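Local coordinates for protein pectate lyase (Pectobacterium carotovorum, PDB 4U49) that catalyses the calcium-dependent eliminative cleavage of polygalacturonate, and probably of methylated pectins, as a secreted polysaccharide lyase of family 3, at residues M27-D32 with G211-N216; I140-S145 with P155-E160; I195-A200 with P225-Q230; L253-G258 with E313-V318. All coordinates share one frame; numbering follows the deposited sequence.

Interaction 1 (M27-D32 with G211-N216)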
loop_
_atom_site.group_PDB
_atom_site.type_symbol
_atom_site.label_atom_id
_atom_site.label_comp_id
_atom_site.label_asym_id
_atom_site.label_seq_id
_atom_site.Cartn_x
_atom_site.Cartn_y
_atom_site.Cartn_z
ATOM N N MET A 27 -3.952 -9.965 9.891
ATOM C CA MET A 27 -2.513 -10.071 10.114
ATOM C C MET A 27 -2.031 -8.831 10.856
ATOM O O MET A 27 -2.707 -7.803 10.848
ATOM C CB MET A 27 -1.758 -10.207 8.791
ATOM C CG MET A 27 -2.275 -11.292 7.875
ATOM S SD MET A 27 -1.198 -11.516 6.448
ATOM C CE MET A 27 -1.013 -9.827 5.883
ATOM N N LEU A 28 -0.862 -8.906 11.482
ATOM C CA LEU A 28 -0.337 -7.725 12.154
ATOM C C LEU A 28 1.162 -7.534 11.968
ATOM O O LEU A 28 1.891 -8.461 11.616
ATOM C CB LEU A 28 -0.672 -7.764 13.651
ATOM C CG LEU A 28 -0.325 -8.978 14.510
ATOM C CD1 LEU A 28 1.146 -8.975 14.920
ATOM C CD2 LEU A 28 -1.220 -9.014 15.743
ATOM N N LEU A 29 1.598 -6.306 12.210
ATOM C CA LEU A 29 3.011 -5.968 12.220
ATOM C C LEU A 29 3.296 -5.103 13.439
ATOM O O LEU A 29 2.820 -3.971 13.527
ATOM C CB LEU A 29 3.409 -5.236 10.937
ATOM C CG LEU A 29 4.874 -4.804 10.836
ATOM C CD1 LEU A 29 5.783 -6.020 10.767
ATOM C CD2 LEU A 29 5.095 -3.888 9.634
ATOM N N LYS A 30 4.042 -5.648 14.393
ATOM C CA LYS A 30 4.479 -4.869 15.545
ATOM C C LYS A 30 5.855 -4.296 15.233
ATOM O O LYS A 30 6.853 -5.018 15.220
ATOM C CB LYS A 30 4.502 -5.727 16.813
ATOM C CG LYS A 30 4.777 -4.944 18.090
ATOM C CD LYS A 30 4.572 -5.805 19.327
ATOM C CE LYS A 30 5.029 -5.072 20.580
ATOM N NZ LYS A 30 4.731 -5.849 21.816
ATOM N N LYS A 31 5.894 -2.995 14.972
ATOM C CA LYS A 31 7.067 -2.354 14.390
ATOM C C LYS A 31 6.969 -0.841 14.537
ATOM O O LYS A 31 5.869 -0.292 14.574
ATOM C CB LYS A 31 7.194 -2.737 12.913
ATOM C CG LYS A 31 8.471 -2.284 12.229
ATOM C CD LYS A 31 9.635 -3.187 12.577
ATOM C CE LYS A 31 10.403 -3.590 11.327
ATOM N NZ LYS A 31 9.532 -4.324 10.364
ATOM N N ASP A 32 8.123 -0.179 14.625
ATOM C CA ASP A 32 8.197 1.279 14.694
ATOM C C ASP A 32 7.364 1.855 15.843
ATOM O O ASP A 32 6.683 2.868 15.675
ATOM C CB ASP A 32 7.753 1.895 13.362
ATOM C CG ASP A 32 8.564 1.383 12.182
ATOM O OD1 ASP A 32 7.955 0.977 11.170
ATOM O OD2 ASP A 32 9.811 1.391 12.263
ATOM N N GLY A 211 -5.846 -2.223 1.546
ATOM C CA GLY A 211 -5.229 -2.371 2.848
ATOM C C GLY A 211 -3.753 -2.691 2.689
ATOM O O GLY A 211 -3.146 -2.378 1.665
ATOM N N GLY A 212 -3.178 -3.329 3.699
ATOM C CA GLY A 212 -1.773 -3.679 3.655
ATOM C C GLY A 212 -0.933 -2.691 4.435
ATOM O O GLY A 212 -1.378 -1.583 4.737
ATOM N N VAL A 213 0.282 -3.107 4.778
ATOM C CA VAL A 213 1.210 -2.272 5.533
ATOM C C VAL A 213 2.607 -2.422 4.941
ATOM O O VAL A 213 3.074 -3.539 4.730
ATOM C CB VAL A 213 1.246 -2.650 7.035
ATOM C CG1 VAL A 213 2.225 -1.756 7.787
ATOM C CG2 VAL A 213 -0.142 -2.565 7.659
ATOM N N ALA A 214 3.274 -1.304 4.667
ATOM C CA ALA A 214 4.611 -1.353 4.080
ATOM C C ALA A 214 5.623 -0.573 4.915
ATOM O O ALA A 214 5.520 0.644 5.063
ATOM C CB ALA A 214 4.581 -0.821 2.659
ATOM N N HIS A 215 6.604 -1.289 5.453
ATOM C CA HIS A 215 7.654 -0.671 6.245
ATOM C C HIS A 215 8.888 -0.393 5.395
ATOM O O HIS A 215 9.241 -1.183 4.521
ATOM C CB HIS A 215 8.026 -1.562 7.432
ATOM C CG HIS A 215 9.246 -1.105 8.166
ATOM N ND1 HIS A 215 9.202 -0.170 9.177
ATOM C CD2 HIS A 215 10.550 -1.446 8.026
ATOM C CE1 HIS A 215 10.424 0.042 9.631
ATOM N NE2 HIS A 215 11.259 -0.720 8.950
ATOM N N ASN A 216 9.538 0.736 5.659
ATOM C CA ASN A 216 10.782 1.081 4.982
ATOM C C ASN A 216 11.761 1.764 5.932
ATOM O O ASN A 216 11.350 2.422 6.887
ATOM C CB ASN A 216 10.506 1.985 3.777
ATOM C CG ASN A 216 11.747 2.229 2.933
ATOM O OD1 ASN A 216 12.193 1.345 2.203
ATOM N ND2 ASN A 216 12.312 3.431 3.031
#

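Interaction 2 (I140-S145 with P155-E160)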
loop_
_atom_site.group_PDB
_atom_site.type_symbol
_atom_site.label_atom_id
_atom_site.label_comp_id
_atom_site.label_asym_id
_atom_site.label_seq_id
_atom_site.Cartn_x
_atom_site.Cartn_y
_atom_site.Cartn_z
ATOM N N ILE A 140 1.109 -16.522 5.046
ATOM C CA ILE A 140 2.479 -17.025 5.074
ATOM C C ILE A 140 3.452 -15.930 4.668
ATOM O O ILE A 140 3.049 -14.877 4.171
ATOM C CB ILE A 140 2.689 -18.241 4.146
ATOM C CG1 ILE A 140 2.550 -17.832 2.678
ATOM C CG2 ILE A 140 1.736 -19.370 4.513
ATOM C CD1 ILE A 140 3.058 -18.873 1.705
ATOM N N THR A 141 4.734 -16.188 4.887
ATOM C CA THR A 141 5.779 -15.254 4.507
ATOM C C THR A 141 6.516 -15.772 3.281
ATOM O O THR A 141 6.884 -16.944 3.224
ATOM C CB THR A 141 6.779 -15.027 5.654
ATOM O OG1 THR A 141 6.087 -14.494 6.788
ATOM C CG2 THR A 141 7.882 -14.062 5.229
ATOM N N LEU A 142 6.708 -14.901 2.297
ATOM C CA LEU A 142 7.471 -15.245 1.103
ATOM C C LEU A 142 8.553 -14.209 0.860
ATOM O O LEU A 142 8.421 -13.055 1.266
ATOM C CB LEU A 142 6.564 -15.338 -0.123
ATOM C CG LEU A 142 5.564 -16.488 -0.216
ATOM C CD1 LEU A 142 4.776 -16.365 -1.517
ATOM C CD2 LEU A 142 6.270 -17.833 -0.138
ATOM N N GLY A 143 9.619 -14.617 0.185
ATOM C CA GLY A 143 10.691 -13.702 -0.143
ATOM C C GLY A 143 11.766 -14.358 -0.983
ATOM O O GLY A 143 11.915 -15.582 -0.983
ATOM N N LEU A 144 12.504 -13.535 -1.717
ATOM C CA LEU A 144 13.671 -14.001 -2.450
ATOM C C LEU A 144 14.914 -13.469 -1.748
ATOM O O LEU A 144 15.280 -13.955 -0.678
ATOM C CB LEU A 144 13.612 -13.552 -3.911
ATOM C CG LEU A 144 12.436 -14.124 -4.709
ATOM C CD1 LEU A 144 12.301 -13.445 -6.066
ATOM C CD2 LEU A 144 12.572 -15.635 -4.873
ATOM N N SER A 145 15.552 -12.464 -2.335
ATOM C CA SER A 145 16.663 -11.790 -1.674
ATOM C C SER A 145 16.498 -10.277 -1.796
ATOM O O SER A 145 15.428 -9.793 -2.170
ATOM C CB SER A 145 18.001 -12.242 -2.268
ATOM O OG SER A 145 19.089 -11.739 -1.514
ATOM N N PRO A 155 10.658 -9.949 -9.151
ATOM C CA PRO A 155 9.488 -9.808 -8.279
ATOM C C PRO A 155 9.295 -11.047 -7.411
ATOM O O PRO A 155 9.582 -12.156 -7.862
ATOM C CB PRO A 155 8.328 -9.633 -9.264
ATOM C CG PRO A 155 8.814 -10.233 -10.539
ATOM C CD PRO A 155 10.293 -10.005 -10.577
ATOM N N VAL A 156 8.833 -10.860 -6.179
ATOM C CA VAL A 156 8.498 -11.984 -5.313
ATOM C C VAL A 156 7.228 -12.642 -5.844
ATOM O O VAL A 156 7.049 -13.855 -5.741
ATOM C CB VAL A 156 8.305 -11.541 -3.847
ATOM C CG1 VAL A 156 7.939 -12.728 -2.961
ATOM C CG2 VAL A 156 9.567 -10.861 -3.331
ATOM N N ILE A 157 6.355 -11.827 -6.427
ATOM C CA ILE A 157 5.115 -12.307 -7.022
ATOM C C ILE A 157 4.812 -11.541 -8.305
ATOM O O ILE A 157 4.907 -10.313 -8.335
ATOM C CB ILE A 157 3.917 -12.153 -6.054
ATOM C CG1 ILE A 157 4.071 -13.072 -4.840
ATOM C CG2 ILE A 157 2.610 -12.449 -6.770
ATOM C CD1 ILE A 157 3.844 -14.533 -5.149
ATOM N N THR A 158 4.455 -12.264 -9.363
ATOM C CA THR A 158 3.985 -11.639 -10.594
ATOM C C THR A 158 2.510 -11.960 -10.808
ATOM O O THR A 158 2.097 -13.121 -10.745
ATOM C CB THR A 158 4.792 -12.099 -11.829
ATOM O OG1 THR A 158 6.151 -11.666 -11.701
ATOM C CG2 THR A 158 4.202 -11.507 -13.106
ATOM N N LEU A 159 1.718 -10.922 -11.042
ATOM C CA LEU A 159 0.290 -11.077 -11.271
ATOM C C LEU A 159 -0.059 -10.728 -12.709
ATOM O O LEU A 159 0.257 -9.641 -13.187
ATOM C CB LEU A 159 -0.514 -10.191 -10.314
ATOM C CG LEU A 159 -0.265 -10.344 -8.813
ATOM C CD1 LEU A 159 -1.023 -9.273 -8.040
ATOM C CD2 LEU A 159 -0.659 -11.737 -8.337
ATOM N N GLU A 160 -0.714 -11.655 -13.396
ATOM C CA GLU A 160 -1.240 -11.385 -14.726
ATOM C C GLU A 160 -2.756 -11.469 -14.693
ATOM O O GLU A 160 -3.319 -12.565 -14.706
ATOM C CB GLU A 160 -0.664 -12.365 -15.748
ATOM C CG GLU A 160 0.837 -12.232 -15.923
ATOM C CD GLU A 160 1.394 -13.187 -16.957
ATOM O OE1 GLU A 160 0.774 -14.245 -17.187
ATOM O OE2 GLU A 160 2.452 -12.874 -17.542
#

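Interaction 3 (I195-A200 with P225-Q230)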
loop_
_atom_site.group_PDB
_atom_site.type_symbol
_atom_site.label_atom_id
_atom_site.label_comp_id
_atom_site.label_asym_id
_atom_site.label_seq_id
_atom_site.Cartn_x
_atom_site.Cartn_y
_atom_site.Cartn_z
ATOM N N ILE A 195 10.585 -2.857 2.546
ATOM C CA ILE A 195 10.659 -2.636 1.108
ATOM C C ILE A 195 12.103 -2.699 0.632
ATOM O O ILE A 195 12.973 -2.025 1.179
ATOM C CB ILE A 195 10.063 -1.278 0.697
ATOM C CG1 ILE A 195 8.568 -1.226 1.020
ATOM C CG2 ILE A 195 10.290 -1.023 -0.793
ATOM C CD1 ILE A 195 7.919 0.094 0.660
ATOM N N CYS A 196 12.351 -3.526 -0.375
ATOM C CA CYS A 196 13.673 -3.606 -0.984
ATOM C C CYS A 196 13.771 -2.597 -2.132
ATOM O O CYS A 196 14.130 -1.442 -1.909
ATOM C CB CYS A 196 13.954 -5.031 -1.463
ATOM S SG CYS A 196 15.593 -5.288 -2.198
ATOM N N GLU A 197 13.430 -3.016 -3.348
ATOM C CA GLU A 197 13.461 -2.103 -4.492
ATOM C C GLU A 197 12.163 -1.299 -4.585
ATOM O O GLU A 197 12.159 -0.083 -4.395
ATOM C CB GLU A 197 13.705 -2.868 -5.798
ATOM C CG GLU A 197 13.888 -1.957 -7.004
ATOM C CD GLU A 197 14.085 -2.718 -8.304
ATOM O OE1 GLU A 197 14.237 -3.956 -8.262
ATOM O OE2 GLU A 197 14.089 -2.069 -9.372
ATOM N N ASP A 198 11.067 -1.986 -4.890
ATOM C CA ASP A 198 9.734 -1.391 -4.858
ATOM C C ASP A 198 8.817 -2.269 -4.016
ATOM O O ASP A 198 9.120 -3.437 -3.771
ATOM C CB ASP A 198 9.152 -1.240 -6.268
ATOM C CG ASP A 198 9.975 -0.322 -7.150
ATOM O OD1 ASP A 198 9.740 0.903 -7.112
ATOM O OD2 ASP A 198 10.843 -0.824 -7.890
ATOM N N ALA A 199 7.692 -1.715 -3.582
ATOM C CA ALA A 199 6.673 -2.527 -2.927
ATOM C C ALA A 199 5.793 -3.181 -3.985
ATOM O O ALA A 199 5.505 -4.378 -3.923
ATOM C CB ALA A 199 5.837 -1.687 -1.971
ATOM N N ALA A 200 5.380 -2.388 -4.966
ATOM C CA ALA A 200 4.529 -2.881 -6.038
ATOM C C ALA A 200 4.787 -2.113 -7.328
ATOM O O ALA A 200 5.079 -0.918 -7.301
ATOM C CB ALA A 200 3.063 -2.784 -5.643
ATOM N N PRO A 225 16.767 7.069 -4.728
ATOM C CA PRO A 225 15.739 7.475 -3.763
ATOM C C PRO A 225 14.692 6.385 -3.557
ATOM O O PRO A 225 14.274 5.746 -4.526
ATOM C CB PRO A 225 15.120 8.714 -4.414
ATOM C CG PRO A 225 16.207 9.267 -5.261
ATOM C CD PRO A 225 16.944 8.071 -5.794
ATOM N N ASP A 226 14.287 6.171 -2.309
ATOM C CA ASP A 226 13.312 5.136 -1.991
ATOM C C ASP A 226 11.949 5.460 -2.590
ATOM O O ASP A 226 11.516 6.613 -2.590
ATOM C CB ASP A 226 13.194 4.959 -0.475
ATOM C CG ASP A 226 14.469 4.428 0.151
ATOM O OD1 ASP A 226 14.770 4.801 1.305
ATOM O OD2 ASP A 226 15.172 3.638 -0.514
ATOM N N LYS A 227 11.280 4.439 -3.113
ATOM C CA LYS A 227 9.963 4.625 -3.705
ATOM C C LYS A 227 9.096 3.391 -3.488
ATOM O O LYS A 227 9.574 2.258 -3.556
ATOM C CB LYS A 227 10.081 4.946 -5.197
ATOM C CG LYS A 227 10.643 3.816 -6.035
ATOM C CD LYS A 227 11.594 4.326 -7.101
ATOM C CE LYS A 227 11.926 3.226 -8.099
ATOM N NZ LYS A 227 12.361 1.967 -7.421
ATOM N N VAL A 228 7.817 3.619 -3.220
ATOM C CA VAL A 228 6.907 2.534 -2.881
ATOM C C VAL A 228 6.275 1.910 -4.119
ATOM O O VAL A 228 6.260 0.688 -4.271
ATOM C CB VAL A 228 5.785 3.028 -1.954
ATOM C CG1 VAL A 228 4.884 1.871 -1.546
ATOM C CG2 VAL A 228 6.376 3.721 -0.736
ATOM N N LEU A 229 5.754 2.758 -4.999
ATOM C CA LEU A 229 4.974 2.301 -6.144
ATOM C C LEU A 229 5.658 2.655 -7.456
ATOM O O LEU A 229 6.259 3.704 -7.580
ATOM C CB LEU A 229 3.583 2.913 -6.118
ATOM C CG LEU A 229 2.755 2.571 -4.890
ATOM C CD1 LEU A 229 1.405 3.261 -4.927
ATOM C CD2 LEU A 229 2.588 1.062 -4.759
ATOM N N GLN A 230 5.570 1.786 -8.444
ATOM C CA GLN A 230 6.339 1.971 -9.650
ATOM C C GLN A 230 5.364 1.662 -10.774
ATOM O O GLN A 230 4.552 0.732 -10.659
ATOM C CB GLN A 230 7.567 1.072 -9.492
ATOM C CG GLN A 230 8.807 1.142 -10.332
ATOM C CD GLN A 230 9.067 2.448 -11.004
ATOM O OE1 GLN A 230 9.224 3.512 -10.342
ATOM N NE2 GLN A 230 9.404 2.331 -12.298
HETATM O O HOH W 1 12.534 1.917 -2.686
HETATM O O HOH W 2 13.810 0.342 -9.406
#

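Interaction 4 (L253-G258 with E313-V318)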
loop_
_atom_site.group_PDB
_atom_site.type_symbol
_atom_site.label_atom_id
_atom_site.label_comp_id
_atom_site.label_asym_id
_atom_site.label_seq_id
_atom_site.Cartn_x
_atom_site.Cartn_y
_atom_site.Cartn_z
ATOM N N LEU A 253 5.993 7.988 -2.462
ATOM C CA LEU A 253 4.975 6.969 -2.663
ATOM C C LEU A 253 4.903 6.608 -4.142
ATOM O O LEU A 253 4.863 5.433 -4.502
ATOM C CB LEU A 253 3.605 7.440 -2.170
ATOM C CG LEU A 253 2.452 6.466 -2.452
ATOM C CD1 LEU A 253 2.538 5.236 -1.557
ATOM C CD2 LEU A 253 1.103 7.143 -2.300
ATOM N N TRP A 254 4.918 7.630 -4.992
ATOM C CA TRP A 254 4.592 7.453 -6.400
ATOM C C TRP A 254 5.061 8.649 -7.227
ATOM O O TRP A 254 4.790 9.799 -6.881
ATOM C CB TRP A 254 3.079 7.252 -6.544
ATOM C CG TRP A 254 2.591 6.857 -7.904
ATOM C CD1 TRP A 254 2.377 5.588 -8.361
ATOM C CD2 TRP A 254 2.214 7.735 -8.968
ATOM N NE1 TRP A 254 1.905 5.623 -9.650
ATOM C CE2 TRP A 254 1.796 6.930 -10.046
ATOM C CE3 TRP A 254 2.196 9.125 -9.117
ATOM C CZ2 TRP A 254 1.363 7.469 -11.256
ATOM C CZ3 TRP A 254 1.769 9.658 -10.320
ATOM C CH2 TRP A 254 1.357 8.831 -11.372
ATOM N N ARG A 255 5.774 8.376 -8.312
ATOM C CA ARG A 255 6.202 9.431 -9.229
ATOM C C ARG A 255 6.233 8.913 -10.660
ATOM O O ARG A 255 6.983 7.990 -10.981
ATOM C CB ARG A 255 7.579 9.976 -8.832
ATOM C CG ARG A 255 8.311 10.753 -9.931
ATOM C CD ARG A 255 7.807 12.184 -10.087
ATOM N NE ARG A 255 8.771 13.024 -10.805
ATOM C CZ ARG A 255 8.610 13.479 -12.046
ATOM N NH1 ARG A 255 9.549 14.235 -12.605
ATOM N NH2 ARG A 255 7.510 13.189 -12.730
ATOM N N SER A 256 5.393 9.494 -11.509
ATOM C CA SER A 256 5.445 9.227 -12.938
ATOM C C SER A 256 6.804 9.667 -13.455
ATOM O O SER A 256 7.252 10.778 -13.164
ATOM C CB SER A 256 4.323 9.957 -13.670
ATOM O OG SER A 256 4.416 9.790 -15.075
ATOM N N CYS A 257 7.467 8.792 -14.202
ATOM C CA CYS A 257 8.844 9.048 -14.606
ATOM C C CYS A 257 8.985 10.345 -15.396
ATOM O O CYS A 257 8.276 10.571 -16.373
ATOM C CB CYS A 257 9.388 7.886 -15.431
ATOM S SG CYS A 257 11.129 8.107 -15.799
ATOM N N GLY A 258 9.909 11.194 -14.960
ATOM C CA GLY A 258 10.069 12.506 -15.554
ATOM C C GLY A 258 10.952 12.536 -16.786
ATOM O O GLY A 258 10.844 13.446 -17.608
ATOM N N GLU A 313 2.765 16.999 -6.666
ATOM C CA GLU A 313 3.696 17.898 -7.327
ATOM C C GLU A 313 3.642 17.710 -8.835
ATOM O O GLU A 313 3.619 16.584 -9.330
ATOM C CB GLU A 313 5.118 17.673 -6.816
ATOM C CG GLU A 313 5.341 18.122 -5.376
ATOM C CD GLU A 313 6.751 17.836 -4.897
ATOM O OE1 GLU A 313 7.143 16.647 -4.873
ATOM O OE2 GLU A 313 7.471 18.797 -4.551
ATOM N N GLU A 314 3.615 18.821 -9.559
ATOM C CA GLU A 314 3.548 18.783 -11.010
ATOM C C GLU A 314 4.931 18.991 -11.609
ATOM O O GLU A 314 5.701 19.821 -11.132
ATOM C CB GLU A 314 2.569 19.836 -11.530
ATOM C CG GLU A 314 1.123 19.562 -11.128
ATOM C CD GLU A 314 0.145 20.591 -11.658
ATOM O OE1 GLU A 314 -1.067 20.423 -11.405
ATOM O OE2 GLU A 314 0.575 21.555 -12.328
ATOM N N PHE A 315 5.230 18.221 -12.648
ATOM C CA PHE A 315 6.520 18.277 -13.332
ATOM C C PHE A 315 6.319 18.447 -14.833
ATOM O O PHE A 315 5.226 18.220 -15.352
ATOM C CB PHE A 315 7.335 17.003 -13.080
ATOM C CG PHE A 315 7.721 16.790 -11.644
ATOM C CD1 PHE A 315 8.998 17.096 -11.204
ATOM C CD2 PHE A 315 6.813 16.263 -10.739
ATOM C CE1 PHE A 315 9.360 16.890 -9.887
ATOM C CE2 PHE A 315 7.167 16.058 -9.421
ATOM C CZ PHE A 315 8.442 16.375 -8.993
ATOM N N ASN A 316 7.381 18.838 -15.529
ATOM C CA ASN A 316 7.400 18.762 -16.982
ATOM C C ASN A 316 8.109 17.481 -17.402
ATOM O O ASN A 316 9.297 17.304 -17.132
ATOM C CB ASN A 316 8.090 19.985 -17.590
ATOM C CG ASN A 316 8.061 19.975 -19.107
ATOM O OD1 ASN A 316 9.107 19.983 -19.765
ATOM N ND2 ASN A 316 6.861 19.950 -19.672
ATOM N N GLY A 317 7.374 16.579 -18.040
ATOM C CA GLY A 317 7.934 15.306 -18.454
ATOM C C GLY A 317 8.681 15.433 -19.766
ATOM O O GLY A 317 8.205 16.082 -20.695
ATOM N N VAL A 318 9.856 14.818 -19.843
ATOM C CA VAL A 318 10.663 14.884 -21.056
ATOM C C VAL A 318 11.121 13.504 -21.509
ATOM O O VAL A 318 11.078 12.537 -20.746
ATOM C CB VAL A 318 11.909 15.779 -20.867
ATOM C CG1 VAL A 318 11.502 17.197 -20.505
ATOM C CG2 VAL A 318 12.839 15.194 -19.811
#

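Interaction 1 (M27-D32 with G211-N216)
His-215 is gripped from two directions by Lys-31 and Asp-32. At the ring edge, His-215 ND1 donates a hydrogen bond to Asp-32 OD1, 2.6 Å away. The acceptor lies in the ring plane and uses its syn lone pair, although the N-H angle is bent to 131°. The carboxylate is turned nearly coplanar with the imidazole, 21° between planes. Over one ring face lies Lys-31. Its chain is bent at chi2, chi3 and chi4, which brings CE of Lys-31 to 3.9 Å from the centroid of the His-215 ring, a CH-pi contact. Further back, Leu-29 CD2 meets Val-213 CG1 at 4.0 Å. Both side chains point toward the opposing strand and cross obliquely. In the second shell, Thr-247 OG1 also hydrogen-bonds Asp-32 OD1, which probably helps hold the carboxylate in place. Tyr-36 touches Val-213, and His-215 touches Asp-194, a calcium-binding residue; no calcium is bound to this chain. The two strand segments run 24° apart with axes 9.1 Å apart, too far for backbone pairing. The contact is side-chain packing of the N-terminal three-stranded antiparallel sheet against a turn of the parallel beta-helix typical of pectate lyases, beside the calcium site.

Interaction 2 (I140-S145 with P155-E160)
Leu-142 reaches across from strand 141-142 and can be followed outward from its backbone. Its CB lies 4.1 Å from Val-156 CG1. CG then stands anti to the carbonyl carbon, chi1 -69°, and CD1 extends the chain, anti to CA. That methyl, Leu-142 CD1, ends 4.2 Å from Ile-157 CD1. The two side chains cross at about a right angle, and Ile-157 leans in with its tip although its CB does not aim at the other segment. The next residue, Gly-143, has no side chain. Its backbone N sits 4.0 Å from Val-156 CG1, so the same methyl touches both Leu-142 CB and the Gly-143 backbone. Leu-144 closes the far end: its CD1 is 3.5 Å from Pro-155 O and 4.1 Å from Val-156 CA. This leucine is solvent-exposed, whereas Val-156 and Ile-157 are buried. The contact is van der Waals packing, partly against backbone N and O. The backbones take their hydrogen bonds from other neighbours: Leu-142 pairs with Arg-168 and Ser-170, and Val-156 with Gly-127. Leu-167 of strand 167-169 touches both Leu-142 and Ile-157. Ile-164 of strand 163-165 also packs on Ile-157, so the contact lies among strands of the early turns of the parallel beta-helix.

Interaction 3 (I195-A200 with P225-Q230)
Val-228 O is held by two backbone N-H groups from consecutive residues. Ala-199 N approaches Val-228 O at 2.9 Å, in the carbonyl plane on a lone pair. Ala-200 N comes to 3.3 Å from Val-228 O, nearly along the C=O axis, with an N-H angle of 162°. This second bond belongs to a parallel beta bridge between adjacent turns of the beta-helix, with Ala-200 opposite Leu-229; the Ala-199 bond is an extra one. Gln-230 N returns a bond to Ala-200 O at 3.0 Å and completes the bridge. Beside it lies a buried carboxylate. Lys-227 NZ makes a salt bridge to Asp-198 OD1, 2.8 Å away. The ammonium meets that oxygen from above the carboxylate plane, 36° out of it. Lys-227 starts in the crowded first-torsion position and bends at chi2 and chi4, so its chain wraps round the same oxygen. One water links Lys-227 NZ to Glu-197 OE2, while Glu-197 OE1 is taken by Gln-153 N. A second water joins Lys-227 N to Glu-197 O. The negative groups would probably keep the lysine charged. Ile-195 belongs to the calcium site, though no calcium is bound to this chain. Its CD1 packs on both methyls of Val-228. On the apolar side of the bridge, Ala-199 CB rests 3.7 Å from Val-228 CG1, and Ala-200 CB lies 4.0 Å from Leu-229 CD2.

Interaction 4 (L253-G258 with E313-V318)
The tight part of this contact is a flat stack. The guanidinium of Arg-255 lies over one face of the Phe-315 ring, with centres 3.6 Å apart and planes only 13° from parallel. The overlap is offset: Arg-255 NH1 comes to 3.2 Å from Phe-315 CD1, and Arg-255 CZ sits near CG and CD2 of the same ring. The arginine chain leaves the backbone with CG anti to N and bends at chi2, 79°, which lays the group along the ring. Its other face is covered near the rim by Gly-258 N. The guanidinium is therefore sandwiched between an aromatic ring and the chain of its own segment. Gly-258 has no side chain, so NH1 can pass close by.

A second tight point is polar. Val-318 N donates to Gly-258 O at 2.8 Å, and the N-H angle of 177° is almost straight. Gly-317 CA adds a CA-H...O contact to Gly-258 O.

The strand end is looser. Arg-255 and Glu-313 keep their CA atoms 9.0 Å apart, and strand 282-287 pairs between the two strands. The stack itself is only partly buried, and so is Val-318. The disulfide Cys-257 to Cys-260 lies alongside. The polar atoms of the guanidinium turn chiefly to Ser-325, outside the two segments.

The contact joins the ends of strands 252-255 and 312-315 and the loops that follow them, away from the calcium site. The ring gives the cation a flat apolar surface, while its N-H groups stay available at the edge for partners such as Ser-325.

In the fold
Interactions 2 to 4 lie in the parallel beta-helix and the loops leaving it. Interaction 1 instead ties the N-terminal antiparallel sheet to it. Along the chain, interaction 2 falls between the segments of interaction 1, the segments of interactions 1 and 3 alternate, and interaction 4 comes last. Interactions 2 and 3 reach the same five-stranded parallel sheet, with centres about 14 Å apart. Interactions 1 and 3 touch at the calcium site, where Ile-195 N probably bonds His-215 O. Interactions 3 and 4 touch where Leu-229 N probably bonds Leu-253 O. Centres of interactions 2 and 4 are about 27 Å apart, so the set spans several turns. These joined turns place calcium-site residues beside the N-terminal sheet.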